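Side-chain contacts in viral structural protein 4 (Bombyx mori cytoplasmic polyhedrosis virus, PDB 6TZ0), which binds GTP and sits against the viral RNA-dependent RNA polymerase, probably assisting transcription of the double-stranded RNA genome inside the capsid: residues 168-171 with 172-175; 70-73 with 74-78; 42-45 with 46-50. All blocks are in the same frame, centred on the assembly; numbering follows the deposited sequence.

Contact 1: 168-171 with 172-175; sequences IPNY and INQL
Gln174 N donates to Asn170 O at 2.9 Å, and one residue further on Leu175 N reaches Tyr171 O at 3.0 Å, two i to i+4 bonds at the start of helix 170-176. The series begins with Pro169 at the N-cap position, whose carbonyl O takes the N-H of Asn173 at 3.3 Å along a nearly straight line (160° at the hydrogen). The amides of Asn170 and Gln174 find partners elsewhere: Asn170 OD1 is hydrogen-bonded to Thr462 of the RNA-dependent RNA polymerase chain, while Gln174 NE2 holds Gly65 O. Tyr171 CG stands between its backbone N and carbonyl carbon (chi1 52°), a turn that swings the ring back along Ile172, with CE1 3.6 Å from Ile172 CG1. Pro169 CB lies over one ring face, 3.7 Å above the plane and toward the rim. Ile168 and Ile172 meet by their CG2 methyls at 3.7 Å, the two side chains at about a right angle, and both touch Ala3; Tyr171 touches Leu56 and Ala57 of helix 41-60. The first turn therefore divides its chemistry: amides bind the polymerase and a neighbouring loop, and aliphatic groups and the tyrosine pack it on its own chain.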
ATOM      1  N   ILE B 168       6.361  -6.393 -34.437  1.00 26.42           N
ATOM      2  CA  ILE B 168       7.590  -7.156 -34.204  1.00 26.42           C
ATOM      3  C   ILE B 168       7.263  -8.368 -33.339  1.00 26.42           C
ATOM      4  O   ILE B 168       6.496  -8.238 -32.370  1.00 26.42           O
ATOM      5  CB  ILE B 168       8.654  -6.264 -33.551  1.00 26.42           C
ATOM      6  CG1 ILE B 168       9.080  -5.153 -34.510  1.00 26.42           C
ATOM      7  CG2 ILE B 168       9.870  -7.053 -33.133  1.00 26.42           C
ATOM      8  CD1 ILE B 168       9.981  -4.112 -33.887  1.00 26.42           C
ATOM      9  N   PRO B 169       7.759  -9.560 -33.675  1.00 26.70           N
ATOM     10  CA  PRO B 169       7.521 -10.743 -32.842  1.00 26.70           C
ATOM     11  C   PRO B 169       8.154 -10.619 -31.465  1.00 26.70           C
ATOM     12  O   PRO B 169       8.983  -9.750 -31.195  1.00 26.70           O
ATOM     13  CB  PRO B 169       8.174 -11.867 -33.645  1.00 26.70           C
ATOM     14  CG  PRO B 169       8.167 -11.384 -35.025  1.00 26.70           C
ATOM     15  CD  PRO B 169       8.376  -9.917 -34.959  1.00 26.70           C
ATOM     16  N   ASN B 170       7.747 -11.531 -30.582  1.00 29.85           N
ATOM     17  CA  ASN B 170       8.175 -11.456 -29.189  1.00 29.85           C
ATOM     18  C   ASN B 170       9.644 -11.817 -29.030  1.00 29.85           C
ATOM     19  O   ASN B 170      10.355 -11.177 -28.251  1.00 29.85           O
ATOM     20  CB  ASN B 170       7.309 -12.365 -28.321  1.00 29.85           C
ATOM     21  CG  ASN B 170       5.917 -11.820 -28.119  1.00 29.85           C
ATOM     22  OD1 ASN B 170       5.731 -10.626 -27.917  1.00 29.85           O
ATOM     23  ND2 ASN B 170       4.929 -12.697 -28.163  1.00 29.85           N
ATOM     24  N   TYR B 171      10.116 -12.830 -29.760  1.00 28.05           N
ATOM     25  CA  TYR B 171      11.506 -13.258 -29.625  1.00 28.05           C
ATOM     26  C   TYR B 171      12.483 -12.216 -30.162  1.00 28.05           C
ATOM     27  O   TYR B 171      13.585 -12.066 -29.621  1.00 28.05           O
ATOM     28  CB  TYR B 171      11.704 -14.623 -30.294  1.00 28.05           C
ATOM     29  CG  TYR B 171      11.219 -14.734 -31.725  1.00 28.05           C
ATOM     30  CD1 TYR B 171      12.033 -14.373 -32.790  1.00 28.05           C
ATOM     31  CD2 TYR B 171       9.947 -15.209 -32.009  1.00 28.05           C
ATOM     32  CE1 TYR B 171      11.592 -14.470 -34.091  1.00 28.05           C
ATOM     33  CE2 TYR B 171       9.500 -15.311 -33.306  1.00 28.05           C
ATOM     34  CZ  TYR B 171      10.326 -14.938 -34.340  1.00 28.05           C
ATOM     35  OH  TYR B 171       9.882 -15.038 -35.635  1.00 28.05           O
ATOM     36  N   ILE B 172      12.080 -11.448 -31.174  1.00 26.62           N
ATOM     37  CA  ILE B 172      12.915 -10.346 -31.639  1.00 26.62           C
ATOM     38  C   ILE B 172      12.992  -9.248 -30.581  1.00 26.62           C
ATOM     39  O   ILE B 172      14.062  -8.674 -30.346  1.00 26.62           O
ATOM     40  CB  ILE B 172      12.400  -9.826 -32.993  1.00 26.62           C
ATOM     41  CG1 ILE B 172      12.450 -10.940 -34.031  1.00 26.62           C
ATOM     42  CG2 ILE B 172      13.228  -8.658 -33.492  1.00 26.62           C
ATOM     43  CD1 ILE B 172      13.841 -11.468 -34.284  1.00 26.62           C
ATOM     44  N   ASN B 173      11.876  -8.977 -29.897  1.00 26.66           N
ATOM     45  CA  ASN B 173      11.885  -8.045 -28.772  1.00 26.66           C
ATOM     46  C   ASN B 173      12.758  -8.538 -27.630  1.00 26.66           C
ATOM     47  O   ASN B 173      13.358  -7.727 -26.919  1.00 26.66           O
ATOM     48  CB  ASN B 173      10.469  -7.821 -28.250  1.00 26.66           C
ATOM     49  CG  ASN B 173       9.633  -6.982 -29.172  1.00 26.66           C
ATOM     50  OD1 ASN B 173      10.107  -6.002 -29.738  1.00 26.66           O
ATOM     51  ND2 ASN B 173       8.373  -7.350 -29.321  1.00 26.66           N
ATOM     52  N   GLN B 174      12.825  -9.854 -27.430  1.00 28.99           N
ATOM     53  CA  GLN B 174      13.745 -10.411 -26.445  1.00 28.99           C
ATOM     54  C   GLN B 174      15.195 -10.222 -26.870  1.00 28.99           C
ATOM     55  O   GLN B 174      16.074 -10.064 -26.018  1.00 28.99           O
ATOM     56  CB  GLN B 174      13.434 -11.889 -26.236  1.00 28.99           C
ATOM     57  CG  GLN B 174      12.053 -12.125 -25.673  1.00 28.99           C
ATOM     58  CD  GLN B 174      11.644 -13.573 -25.687  1.00 28.99           C
ATOM     59  OE1 GLN B 174      12.424 -14.449 -26.035  1.00 28.99           O
ATOM     60  NE2 GLN B 174      10.386 -13.823 -25.377  1.00 28.99           N
ATOM     61  N   LEU B 175      15.460 -10.227 -28.177  1.00 26.94           N
ATOM     62  CA  LEU B 175      16.822 -10.016 -28.660  1.00 26.94           C
ATOM     63  C   LEU B 175      17.252  -8.554 -28.668  1.00 26.94           C
ATOM     64  O   LEU B 175      18.458  -8.296 -28.685  1.00 26.94           O
ATOM     65  CB  LEU B 175      16.981 -10.571 -30.070  1.00 26.94           C
ATOM     66  CG  LEU B 175      16.836 -12.076 -30.214  1.00 26.94           C
ATOM     67  CD1 LEU B 175      16.905 -12.426 -31.673  1.00 26.94           C
ATOM     68  CD2 LEU B 175      17.912 -12.772 -29.431  1.00 26.94           C
TER

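Contact 2: 70-73 with 74-78; sequences PRMY and ADMIT
Ala74 N hydrogen-bonds Pro70 O at 2.9 Å, the first link of helix 70-79. The same i to i+4 pattern of an alpha helix repeats at each following step: Asp75 N to Arg71 O, Met76 N to Met72 O and Ile77 N to Tyr73 O, with a wider pi-type turn over 75-78. Arg71 and Asp75 run side by side in the same direction, yet the pair makes no salt bridge. Arg71 CG is anti to the backbone N (chi1 -176°) and the chain then bends at its third torsion, which leaves NE 5.2 Å from Asp75 OD2, with guanidinium and carboxylate planes 31° apart. Across that gap the opposite charges probably attract only in a general, electrostatic way. What meets is carbon and oxygen, Arg71 CG lying 3.9 Å from Asp75 OD2. On the polymerase side, Pro70 packs on Gln939 and Arg71 on Leu943 of the RNA-dependent RNA polymerase chain. Tyr73 touches both helix 41-60, at Leu56 and His59, and helix 136-146, at Ala137 and Leu138; Ile77 packs on the first of these, Met72 and Met76 on the second. Helix 70-79 thus packs on two helices of its own chain, with its first turn against the polymerase. Ile77 also rests on its own turn: CG1 is 3.3 Å from Tyr73 O. The two methionines cross at a slant, Met76 SD coming to 4.0 Å from Met72 CG.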
ATOM      1  N   PRO B  70      18.936 -15.186 -24.211  1.00 34.47           N
ATOM      2  CA  PRO B  70      18.868 -14.194 -25.292  1.00 34.47           C
ATOM      3  C   PRO B  70      20.160 -13.432 -25.532  1.00 34.47           C
ATOM      4  O   PRO B  70      20.356 -12.951 -26.652  1.00 34.47           O
ATOM      5  CB  PRO B  70      17.736 -13.262 -24.840  1.00 34.47           C
ATOM      6  CG  PRO B  70      17.665 -13.432 -23.374  1.00 34.47           C
ATOM      7  CD  PRO B  70      18.022 -14.855 -23.106  1.00 34.47           C
ATOM      8  N   ARG B  71      21.059 -13.331 -24.549  1.00 35.73           N
ATOM      9  CA  ARG B  71      22.365 -12.742 -24.825  1.00 35.73           C
ATOM     10  C   ARG B  71      23.197 -13.651 -25.721  1.00 35.73           C
ATOM     11  O   ARG B  71      23.888 -13.173 -26.629  1.00 35.73           O
ATOM     12  CB  ARG B  71      23.104 -12.439 -23.520  1.00 35.73           C
ATOM     13  CG  ARG B  71      24.436 -11.743 -23.736  1.00 35.73           C
ATOM     14  CD  ARG B  71      25.095 -11.251 -22.464  1.00 35.73           C
ATOM     15  NE  ARG B  71      25.378 -12.321 -21.516  1.00 35.73           N
ATOM     16  CZ  ARG B  71      24.970 -12.320 -20.252  1.00 35.73           C
ATOM     17  NH1 ARG B  71      25.264 -13.335 -19.454  1.00 35.73           N
ATOM     18  NH2 ARG B  71      24.305 -11.280 -19.772  1.00 35.73           N
ATOM     19  N   MET B  72      23.101 -14.965 -25.513  1.00 36.71           N
ATOM     20  CA  MET B  72      23.816 -15.926 -26.347  1.00 36.71           C
ATOM     21  C   MET B  72      23.292 -15.919 -27.778  1.00 36.71           C
ATOM     22  O   MET B  72      24.078 -15.889 -28.733  1.00 36.71           O
ATOM     23  CB  MET B  72      23.692 -17.320 -25.746  1.00 36.71           C
ATOM     24  CG  MET B  72      24.530 -18.371 -26.421  1.00 36.71           C
ATOM     25  SD  MET B  72      26.275 -18.174 -26.066  1.00 36.71           S
ATOM     26  CE  MET B  72      26.295 -18.720 -24.363  1.00 36.71           C
ATOM     27  N   TYR B  73      21.961 -15.948 -27.939  1.00 33.25           N
ATOM     28  CA  TYR B  73      21.345 -15.851 -29.263  1.00 33.25           C
ATOM     29  C   TYR B  73      21.694 -14.538 -29.952  1.00 33.25           C
ATOM     30  O   TYR B  73      21.957 -14.515 -31.161  1.00 33.25           O
ATOM     31  CB  TYR B  73      19.823 -15.983 -29.159  1.00 33.25           C
ATOM     32  CG  TYR B  73      19.260 -17.377 -28.987  1.00 33.25           C
ATOM     33  CD1 TYR B  73      19.124 -18.228 -30.076  1.00 33.25           C
ATOM     34  CD2 TYR B  73      18.802 -17.818 -27.755  1.00 33.25           C
ATOM     35  CE1 TYR B  73      18.591 -19.487 -29.930  1.00 33.25           C
ATOM     36  CE2 TYR B  73      18.268 -19.076 -27.602  1.00 33.25           C
ATOM     37  CZ  TYR B  73      18.164 -19.904 -28.692  1.00 33.25           C
ATOM     38  OH  TYR B  73      17.629 -21.158 -28.536  1.00 33.25           O
ATOM     39  N   ALA B  74      21.706 -13.440 -29.191  1.00 32.05           N
ATOM     40  CA  ALA B  74      22.040 -12.137 -29.750  1.00 32.05           C
ATOM     41  C   ALA B  74      23.478 -12.092 -30.239  1.00 32.05           C
ATOM     42  O   ALA B  74      23.751 -11.555 -31.317  1.00 32.05           O
ATOM     43  CB  ALA B  74      21.794 -11.048 -28.709  1.00 32.05           C
ATOM     44  N   ASP B  75      24.405 -12.680 -29.478  1.00 33.81           N
ATOM     45  CA  ASP B  75      25.800 -12.715 -29.906  1.00 33.81           C
ATOM     46  C   ASP B  75      25.987 -13.583 -31.142  1.00 33.81           C
ATOM     47  O   ASP B  75      26.675 -13.176 -32.085  1.00 33.81           O
ATOM     48  CB  ASP B  75      26.688 -13.213 -28.771  1.00 33.81           C
ATOM     49  CG  ASP B  75      26.738 -12.252 -27.611  1.00 33.81           C
ATOM     50  OD1 ASP B  75      26.507 -11.047 -27.825  1.00 33.81           O
ATOM     51  OD2 ASP B  75      27.021 -12.701 -26.482  1.00 33.81           O
ATOM     52  N   MET B  76      25.340 -14.754 -31.171  1.00 33.14           N
ATOM     53  CA  MET B  76      25.479 -15.671 -32.299  1.00 33.14           C
ATOM     54  C   MET B  76      24.909 -15.090 -33.583  1.00 33.14           C
ATOM     55  O   MET B  76      25.470 -15.297 -34.663  1.00 33.14           O
ATOM     56  CB  MET B  76      24.788 -16.987 -31.974  1.00 33.14           C
ATOM     57  CG  MET B  76      25.479 -17.785 -30.916  1.00 33.14           C
ATOM     58  SD  MET B  76      24.458 -19.118 -30.317  1.00 33.14           S
ATOM     59  CE  MET B  76      24.405 -20.070 -31.797  1.00 33.14           C
ATOM     60  N   ILE B  77      23.800 -14.361 -33.498  1.00 29.44           N
ATOM     61  CA  ILE B  77      23.206 -13.840 -34.722  1.00 29.44           C
ATOM     62  C   ILE B  77      23.860 -12.525 -35.128  1.00 29.44           C
ATOM     63  O   ILE B  77      24.294 -12.363 -36.272  1.00 29.44           O
ATOM     64  CB  ILE B  77      21.685 -13.687 -34.561  1.00 29.44           C
ATOM     65  CG1 ILE B  77      21.049 -15.046 -34.290  1.00 29.44           C
ATOM     66  CG2 ILE B  77      21.088 -13.093 -35.813  1.00 29.44           C
ATOM     67  CD1 ILE B  77      19.640 -14.962 -33.800  1.00 29.44           C
ATOM     68  N   THR B  78      23.946 -11.568 -34.203  1.00 30.09           N
ATOM     69  CA  THR B  78      24.355 -10.217 -34.557  1.00 30.09           C
ATOM     70  C   THR B  78      25.870 -10.082 -34.619  1.00 30.09           C
ATOM     71  O   THR B  78      26.398  -9.422 -35.518  1.00 30.09           O
ATOM     72  CB  THR B  78      23.755  -9.234 -33.552  1.00 30.09           C
ATOM     73  OG1 THR B  78      22.331  -9.374 -33.549  1.00 30.09           O
ATOM     74  CG2 THR B  78      24.095  -7.804 -33.912  1.00 30.09           C
TER

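Contact 3: 42-45 with 46-50; sequences TIRS and IKYAS
Helix 41-60 is a long N-terminal helix, and in its early turns the side chains of Arg44 and Tyr48, one turn apart, lie side by side and point the same way. Their link begins in the backbone, where Tyr48 N donates to Arg44 O at 3.0 Å. That same carbonyl oxygen also lies over one face of the Tyr48 ring, 3.1 Å above the plane and offset toward the rim. The tyrosine's second torsion, chi2 -16°, lays the ring across the carbonyl in this way. Further out, the hydroxyl OH of Tyr48 meets the guanidinium at its edge, near its plane, 3.7 Å from Arg44 NH1. That is a loose approach, not a hydrogen bond, and the two flat groups stand 74° apart. Arg44 CB approaches the far end of the ring, at 4.1 Å from Tyr48 CZ. The ring also stacks with that of Phe148.

Round the helix, Ile46 N bonds Thr42 O and Ala49 N bonds Ser45 O, both at 3.0 Å. Ile46 places CG2 between its backbone N and carbonyl carbon, and that methyl settles 3.3 Å from Ile43 O. The Lys47 chain runs back over the same carbonyl, its CG 3.5 Å from Ile43 O, and its CE comes loosely alongside the CG2 methyl of Ile43. Ser45 OG is hydrogen-bonded to Tyr201 OH, which ties this helix to helix 196-201. The backbone bond sets arginine and tyrosine side by side, while the side chains themselves meet only loosely; the positive guanidinium beside the phenol oxygen may add a mild electrostatic attraction without fixing either group tightly.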
ATOM      1  N   THR B  42      23.690  -9.849 -51.089  1.00 38.65           N
ATOM      2  CA  THR B  42      22.501  -9.372 -50.392  1.00 38.65           C
ATOM      3  C   THR B  42      21.327 -10.330 -50.569  1.00 38.65           C
ATOM      4  O   THR B  42      20.531 -10.537 -49.637  1.00 38.65           O
ATOM      5  CB  THR B  42      22.146  -7.980 -50.902  1.00 38.65           C
ATOM      6  OG1 THR B  42      21.935  -8.034 -52.316  1.00 38.65           O
ATOM      7  CG2 THR B  42      23.262  -7.011 -50.599  1.00 38.65           C
ATOM      8  N   ILE B  43      21.219 -10.927 -51.757  1.00 39.02           N
ATOM      9  CA  ILE B  43      20.185 -11.915 -52.044  1.00 39.02           C
ATOM     10  C   ILE B  43      20.373 -13.154 -51.178  1.00 39.02           C
ATOM     11  O   ILE B  43      19.400 -13.751 -50.701  1.00 39.02           O
ATOM     12  CB  ILE B  43      20.201 -12.245 -53.549  1.00 39.02           C
ATOM     13  CG1 ILE B  43      19.902 -10.985 -54.360  1.00 39.02           C
ATOM     14  CG2 ILE B  43      19.227 -13.342 -53.904  1.00 39.02           C
ATOM     15  CD1 ILE B  43      18.566 -10.366 -54.040  1.00 39.02           C
ATOM     16  N   ARG B  44      21.623 -13.538 -50.926  1.00 37.51           N
ATOM     17  CA  ARG B  44      21.867 -14.651 -50.019  1.00 37.51           C
ATOM     18  C   ARG B  44      21.612 -14.256 -48.572  1.00 37.51           C
ATOM     19  O   ARG B  44      21.119 -15.072 -47.780  1.00 37.51           O
ATOM     20  CB  ARG B  44      23.293 -15.165 -50.208  1.00 37.51           C
ATOM     21  CG  ARG B  44      23.495 -15.851 -51.545  1.00 37.51           C
ATOM     22  CD  ARG B  44      24.873 -16.462 -51.684  1.00 37.51           C
ATOM     23  NE  ARG B  44      25.914 -15.459 -51.872  1.00 37.51           N
ATOM     24  CZ  ARG B  44      26.876 -15.215 -50.993  1.00 37.51           C
ATOM     25  NH1 ARG B  44      26.926 -15.902 -49.863  1.00 37.51           N
ATOM     26  NH2 ARG B  44      27.784 -14.285 -51.243  1.00 37.51           N
ATOM     27  N   SER B  45      21.891 -12.999 -48.230  1.00 34.48           N
ATOM     28  CA  SER B  45      21.751 -12.539 -46.853  1.00 34.48           C
ATOM     29  C   SER B  45      20.293 -12.478 -46.417  1.00 34.48           C
ATOM     30  O   SER B  45      19.975 -12.772 -45.257  1.00 34.48           O
ATOM     31  CB  SER B  45      22.411 -11.172 -46.703  1.00 34.48           C
ATOM     32  OG  SER B  45      22.237 -10.676 -45.394  1.00 34.48           O
ATOM     33  N   ILE B  46      19.388 -12.113 -47.329  1.00 32.96           N
ATOM     34  CA  ILE B  46      17.986 -12.030 -46.925  1.00 32.96           C
ATOM     35  C   ILE B  46      17.384 -13.426 -46.722  1.00 32.96           C
ATOM     36  O   ILE B  46      16.555 -13.629 -45.820  1.00 32.96           O
ATOM     37  CB  ILE B  46      17.186 -11.161 -47.921  1.00 32.96           C
ATOM     38  CG1 ILE B  46      15.800 -10.843 -47.368  1.00 32.96           C
ATOM     39  CG2 ILE B  46      17.078 -11.788 -49.295  1.00 32.96           C
ATOM     40  CD1 ILE B  46      15.095  -9.751 -48.106  1.00 32.96           C
ATOM     41  N   LYS B  47      17.848 -14.424 -47.481  1.00 33.39           N
ATOM     42  CA  LYS B  47      17.403 -15.795 -47.257  1.00 33.39           C
ATOM     43  C   LYS B  47      17.969 -16.339 -45.955  1.00 33.39           C
ATOM     44  O   LYS B  47      17.298 -17.110 -45.251  1.00 33.39           O
ATOM     45  CB  LYS B  47      17.825 -16.675 -48.426  1.00 33.39           C
ATOM     46  CG  LYS B  47      17.215 -16.281 -49.752  1.00 33.39           C
ATOM     47  CD  LYS B  47      17.682 -17.211 -50.863  1.00 33.39           C
ATOM     48  CE  LYS B  47      17.191 -16.751 -52.227  1.00 33.39           C
ATOM     49  NZ  LYS B  47      15.715 -16.881 -52.361  1.00 33.39           N
ATOM     50  N   TYR B  48      19.198 -15.937 -45.619  1.00 32.17           N
ATOM     51  CA  TYR B  48      19.795 -16.336 -44.348  1.00 32.17           C
ATOM     52  C   TYR B  48      19.007 -15.775 -43.175  1.00 32.17           C
ATOM     53  O   TYR B  48      18.759 -16.477 -42.186  1.00 32.17           O
ATOM     54  CB  TYR B  48      21.243 -15.858 -44.278  1.00 32.17           C
ATOM     55  CG  TYR B  48      22.187 -16.512 -45.260  1.00 32.17           C
ATOM     56  CD1 TYR B  48      21.849 -17.690 -45.912  1.00 32.17           C
ATOM     57  CD2 TYR B  48      23.419 -15.942 -45.535  1.00 32.17           C
ATOM     58  CE1 TYR B  48      22.709 -18.280 -46.805  1.00 32.17           C
ATOM     59  CE2 TYR B  48      24.285 -16.525 -46.431  1.00 32.17           C
ATOM     60  CZ  TYR B  48      23.925 -17.694 -47.058  1.00 32.17           C
ATOM     61  OH  TYR B  48      24.785 -18.280 -47.951  1.00 32.17           O
ATOM     62  N   ALA B  49      18.585 -14.514 -43.284  1.00 29.63           N
ATOM     63  CA  ALA B  49      17.767 -13.909 -42.240  1.00 29.63           C
ATOM     64  C   ALA B  49      16.398 -14.570 -42.132  1.00 29.63           C
ATOM     65  O   ALA B  49      15.862 -14.694 -41.022  1.00 29.63           O
ATOM     66  CB  ALA B  49      17.614 -12.414 -42.496  1.00 29.63           C
ATOM     67  N   SER B  50      15.826 -15.007 -43.259  1.00 29.33           N
ATOM     68  CA  SER B  50      14.559 -15.737 -43.210  1.00 29.33           C
ATOM     69  C   SER B  50      14.707 -17.069 -42.479  1.00 29.33           C
ATOM     70  O   SER B  50      13.840 -17.449 -41.674  1.00 29.33           O
ATOM     71  CB  SER B  50      14.036 -15.960 -44.624  1.00 29.33           C
ATOM     72  OG  SER B  50      12.849 -16.722 -44.611  1.00 29.33           O
TER

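How the contacts relate
All three contacts are short stretches of helix in the N-terminal region, contact 1 including the N-cap, and all lie away from the GTP sites. Contacts 1 and 2 are mostly buried and touch directly: Leu175 CD2 packs against Tyr73 CB and the carbonyl of Pro70, and both helices also lean on Leu56 of helix 41-60. Contact 3 belongs to that third helix but sits nearer its start, about 18 Å between centres from contact 2, and is only partly buried. The polymerase touches contacts 1 and 2, whereas contact 3 meets no other protein chain. Contact 1 sets amides beside aliphatic groups, contact 2 joins two methionines and places Arg71 beside Asp75, and contact 3 sets an exposed arginine beside a tyrosine.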